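Local coordinates for protein sorting nexin GRD19 (Saccharomyces cerevisiae, PDB 1OCS) that binds phosphatidylinositol 3-phosphate and helps retrieve late Golgi membrane proteins from the prevacuolar compartment, at residues F71-R74 with V75-V78; R118-N121 with E122-E125. All coordinates share one frame; numbering follows the deposited sequence.

Both contacts are local, each joining a loop to the first turn or strand residues that follow it, and both lie partly buried at separate ends of the PX domain, their centres about 28 Å apart on opposite sides of the middle of the chain. Interaction 1 leads into strand 75-81, an outer strand of the antiparallel sheet, and is mostly a surface contact in which a lysine ammonium and two waters grip polar atoms. Interaction 2 starts helix 121-139; there a capping serine and backbone hydrogen bonds are backed by buried valine and isoleucine side chains, the valine close to Arg-127, which binds the lipid. They share no secondary-structure element.

Interaction 1 (F71-R74 with V75-V78); sequences FHKR and VSKV
Lys-73 folds its side chain forward over the start of the strand, where its ammonium NZ meets the backbone of Val-75 and the hydroxyl of Ser-76. The hydrogen bond from NZ to Val-75 O is short, 2.8 Å, and arrives in the plane of the carbonyl, on a lone pair. A second, longer one runs from NZ to Ser-76 OG at 3.2 Å. The bend that brings NZ there is at the end of the chain, chi4 74°, and it leaves CE 3.5 Å from Ser-76 OG. This is the tight part of the contact, on the buried Ser-76, whose side chain also touches Glu-156 of helix 149-156. Around it water takes over: one molecule accepts from Lys-77 N at 2.8 Å and, weakly, from Lys-73 NZ, while another donates to Lys-73 O and lies 2.6 Å from Ser-76 OG, which is thereby tied to both main chain and side chain of the lysine. An alanine in place of Ser-76 would probably leave NZ with one protein acceptor fewer here and the second water without its link to the strand. The other flank is looser and exposed. Arg-74 CG brushes Val-75 CG2 at 4.0 Å, and from there the arginine stretches away, CG anti to its backbone N (chi1 -178°), to a salt bridge with Glu-31. Backbone bonds of Arg-74 with Thr-66 and of Ser-76 with Cys-64 pair this region with strand 57-66. The lysine grip marks the entry to the third strand of the antiparallel PX-domain sheet.

Interaction 2 (R118-N121 with E122-E125); sequences RFSN and EVIE
Ser-120 and Val-123 meet where the chain turns into helix 121-139. The serine hydroxyl lies between the backbone N and the carbonyl carbon of its own residue (chi1 62°), which turns OG toward the amides of the first helical turn, and there it accepts a weak but fairly straight hydrogen bond from Val-123 N, 3.3 Å long. This makes Ser-120 the N-cap, its hydroxyl taking up an amide of the first turn that has no carbonyl before it in the helix. The same OG also hydrogen-bonds to Asn-117 O, its stronger polar partner, and sits 3.4 Å from Val-123 CG2. The regular helical pattern begins at once: Ile-124 N hydrogen-bonds to Ser-120 O at 3.1 Å with an almost linear N-H...O angle of 175°, and Glu-125 N to Asn-121 O at 2.9 Å. In the PX domain this helix carries Arg-127, which binds phosphatidylinositol 3-phosphate and whose side chain lies about 4 Å from that of Val-123. Ile-124 can be followed outward from the backbone. Its CB is 3.7 Å from Ser-120 O; CG1 comes closer to the same carbonyl oxygen, at 3.4 Å, and also touches Arg-118 O; CD1, at the tip, ends 3.8 Å from Phe-119 O. The isoleucine thus lies along three successive carbonyl oxygens of the incoming loop, while its side chain also packs on Pro-43, Thr-45, Thr-58 and Tyr-60 of the sheet. Within the loop, Arg-118 CG lies over the centre of one face of the Phe-119 ring, and that ring rests against Thr-45, Met-56 and Thr-58.

Interaction 1 (F71-R74 with V75-V78)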
loop_
_atom_site.group_PDB
_atom_site.type_symbol
_atom_site.label_atom_id
_atom_site.label_comp_id
_atom_site.label_asym_id
_atom_site.label_seq_id
_atom_site.Cartn_x
_atom_site.Cartn_y
_atom_site.Cartn_z
ATOM N N PHE A 71 3.668 -11.546 10.075
ATOM C CA PHE A 71 4.617 -10.443 9.953
ATOM C C PHE A 71 5.889 -10.735 10.745
ATOM O O PHE A 71 5.877 -11.554 11.661
ATOM C CB PHE A 71 3.979 -9.132 10.418
ATOM C CG PHE A 71 2.959 -8.585 9.455
ATOM C CD1 PHE A 71 1.724 -9.205 9.299
ATOM C CD2 PHE A 71 3.243 -7.457 8.688
ATOM C CE1 PHE A 71 0.785 -8.712 8.394
ATOM C CE2 PHE A 71 2.310 -6.956 7.781
ATOM C CZ PHE A 71 1.080 -7.584 7.634
ATOM N N HIS A 72 6.977 -10.052 10.393
ATOM C CA HIS A 72 8.272 -10.281 11.032
ATOM C C HIS A 72 8.714 -9.221 12.040
ATOM O O HIS A 72 9.699 -9.412 12.749
ATOM C CB HIS A 72 9.341 -10.436 9.948
ATOM C CG HIS A 72 8.967 -11.414 8.877
ATOM N ND1 HIS A 72 9.104 -12.776 9.031
ATOM C CD2 HIS A 72 8.398 -11.228 7.662
ATOM C CE1 HIS A 72 8.637 -13.389 7.957
ATOM N NE2 HIS A 72 8.201 -12.472 7.113
ATOM N N LYS A 73 8.002 -8.101 12.090
ATOM C CA LYS A 73 8.327 -7.044 13.036
ATOM C C LYS A 73 7.060 -6.268 13.381
ATOM O O LYS A 73 6.075 -6.325 12.649
ATOM C CB LYS A 73 9.427 -6.128 12.474
ATOM C CG LYS A 73 9.168 -5.519 11.109
ATOM C CD LYS A 73 10.502 -5.163 10.448
ATOM C CE LYS A 73 10.332 -4.246 9.256
ATOM N NZ LYS A 73 10.009 -2.854 9.681
ATOM N N ARG A 74 7.085 -5.566 14.510
ATOM C CA ARG A 74 5.922 -4.826 14.981
ATOM C C ARG A 74 5.608 -3.587 14.169
ATOM O O ARG A 74 4.460 -3.361 13.792
ATOM C CB ARG A 74 6.122 -4.437 16.450
ATOM C CG ARG A 74 4.951 -3.699 17.113
ATOM C CD ARG A 74 5.281 -3.445 18.587
ATOM N NE ARG A 74 4.213 -2.804 19.351
ATOM C CZ ARG A 74 3.132 -3.418 19.826
ATOM N NH1 ARG A 74 2.942 -4.715 19.620
ATOM N NH2 ARG A 74 2.250 -2.731 20.536
ATOM N N VAL A 75 6.634 -2.792 13.890
ATOM C CA VAL A 75 6.457 -1.550 13.154
ATOM C C VAL A 75 7.150 -1.531 11.792
ATOM O O VAL A 75 8.311 -1.910 11.666
ATOM C CB VAL A 75 6.980 -0.352 13.992
ATOM C CG1 VAL A 75 6.780 0.951 13.237
ATOM C CG2 VAL A 75 6.259 -0.308 15.336
ATOM N N SER A 76 6.418 -1.093 10.775
ATOM C CA SER A 76 6.974 -0.981 9.432
ATOM C C SER A 76 6.638 0.390 8.864
ATOM O O SER A 76 5.497 0.848 8.939
ATOM C CB SER A 76 6.425 -2.077 8.517
ATOM O OG SER A 76 7.008 -3.332 8.828
ATOM N N LYS A 77 7.647 1.050 8.316
ATOM C CA LYS A 77 7.467 2.362 7.723
ATOM C C LYS A 77 8.167 2.302 6.376
ATOM O O LYS A 77 9.389 2.171 6.307
ATOM C CB LYS A 77 8.095 3.443 8.610
ATOM C CG LYS A 77 7.333 4.760 8.601
ATOM C CD LYS A 77 7.933 5.784 9.562
ATOM C CE LYS A 77 9.273 6.302 9.061
ATOM N NZ LYS A 77 9.806 7.395 9.929
ATOM N N VAL A 78 7.385 2.368 5.305
ATOM C CA VAL A 78 7.931 2.303 3.961
ATOM C C VAL A 78 7.260 3.334 3.062
ATOM O O VAL A 78 6.212 3.879 3.406
ATOM C CB VAL A 78 7.705 0.906 3.342
ATOM C CG1 VAL A 78 8.378 -0.164 4.191
ATOM C CG2 VAL A 78 6.200 0.628 3.225
HETATM O O HOH W 1 10.242 0.025 8.431
HETATM O O HOH W 2 5.450 -4.860 10.323
#

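Interaction 2 (R118-N121 with E122-E125)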
loop_
_atom_site.group_PDB
_atom_site.type_symbol
_atom_site.label_atom_id
_atom_site.label_comp_id
_atom_site.label_asym_id
_atom_site.label_seq_id
_atom_site.Cartn_x
_atom_site.Cartn_y
_atom_site.Cartn_z
ATOM N N ARG A 118 -1.125 15.165 -12.540
ATOM C CA ARG A 118 -0.754 14.184 -11.519
ATOM C C ARG A 118 0.016 14.771 -10.337
ATOM O O ARG A 118 0.034 14.180 -9.258
ATOM C CB ARG A 118 0.072 13.050 -12.134
ATOM C CG ARG A 118 1.500 13.435 -12.485
ATOM C CD ARG A 118 2.328 12.209 -12.852
ATOM N NE ARG A 118 1.792 11.515 -14.020
ATOM C CZ ARG A 118 1.430 10.237 -14.027
ATOM N NH1 ARG A 118 0.954 9.689 -15.137
ATOM N NH2 ARG A 118 1.540 9.505 -12.926
ATOM N N PHE A 119 0.656 15.920 -10.535
ATOM C CA PHE A 119 1.419 16.542 -9.457
ATOM C C PHE A 119 0.672 17.646 -8.720
ATOM O O PHE A 119 1.234 18.309 -7.850
ATOM C CB PHE A 119 2.752 17.073 -9.988
ATOM C CG PHE A 119 3.667 15.993 -10.490
ATOM C CD1 PHE A 119 4.057 15.953 -11.823
ATOM C CD2 PHE A 119 4.106 14.984 -9.632
ATOM C CE1 PHE A 119 4.870 14.922 -12.301
ATOM C CE2 PHE A 119 4.918 13.953 -10.099
ATOM C CZ PHE A 119 5.300 13.922 -11.439
ATOM N N SER A 120 -0.596 17.845 -9.060
ATOM C CA SER A 120 -1.394 18.866 -8.388
ATOM C C SER A 120 -1.754 18.374 -6.983
ATOM O O SER A 120 -1.853 17.167 -6.748
ATOM C CB SER A 120 -2.673 19.149 -9.176
ATOM O OG SER A 120 -3.489 17.994 -9.249
ATOM N N ASN A 121 -1.935 19.308 -6.054
ATOM C CA ASN A 121 -2.296 18.962 -4.680
ATOM C C ASN A 121 -3.624 18.215 -4.684
ATOM O O ASN A 121 -3.848 17.299 -3.889
ATOM C CB ASN A 121 -2.417 20.231 -3.833
ATOM C CG ASN A 121 -1.079 20.912 -3.601
ATOM O OD1 ASN A 121 -1.019 22.079 -3.203
ATOM N ND2 ASN A 121 0.004 20.181 -3.839
ATOM N N GLU A 122 -4.497 18.614 -5.602
ATOM C CA GLU A 122 -5.814 18.013 -5.743
ATOM C C GLU A 122 -5.686 16.504 -5.893
ATOM O O GLU A 122 -6.210 15.739 -5.084
ATOM C CB GLU A 122 -6.514 18.571 -6.986
ATOM C CG GLU A 122 -6.288 20.058 -7.231
ATOM C CD GLU A 122 -6.632 20.467 -8.658
ATOM O OE1 GLU A 122 -5.995 19.947 -9.601
ATOM O OE2 GLU A 122 -7.539 21.307 -8.836
ATOM N N VAL A 123 -4.984 16.089 -6.944
ATOM C CA VAL A 123 -4.793 14.677 -7.237
ATOM C C VAL A 123 -4.048 13.916 -6.147
ATOM O O VAL A 123 -4.474 12.838 -5.739
ATOM C CB VAL A 123 -4.045 14.488 -8.582
ATOM C CG1 VAL A 123 -3.688 13.024 -8.786
ATOM C CG2 VAL A 123 -4.915 14.972 -9.731
ATOM N N ILE A 124 -2.939 14.473 -5.674
ATOM C CA ILE A 124 -2.146 13.807 -4.647
ATOM C C ILE A 124 -2.927 13.599 -3.350
ATOM O O ILE A 124 -2.871 12.522 -2.759
ATOM C CB ILE A 124 -0.834 14.579 -4.366
ATOM C CG1 ILE A 124 0.051 14.553 -5.622
ATOM C CG2 ILE A 124 -0.085 13.940 -3.202
ATOM C CD1 ILE A 124 1.363 15.311 -5.487
ATOM N N GLU A 125 -3.664 14.615 -2.917
ATOM C CA GLU A 125 -4.451 14.491 -1.693
ATOM C C GLU A 125 -5.575 13.476 -1.884
ATOM O O GLU A 125 -5.893 12.711 -0.972
ATOM C CB GLU A 125 -5.038 15.846 -1.283
ATOM C CG GLU A 125 -5.984 15.763 -0.092
ATOM C CD GLU A 125 -5.325 15.205 1.158
ATOM O OE1 GLU A 125 -6.059 14.869 2.114
ATOM O OE2 GLU A 125 -4.077 15.106 1.191
#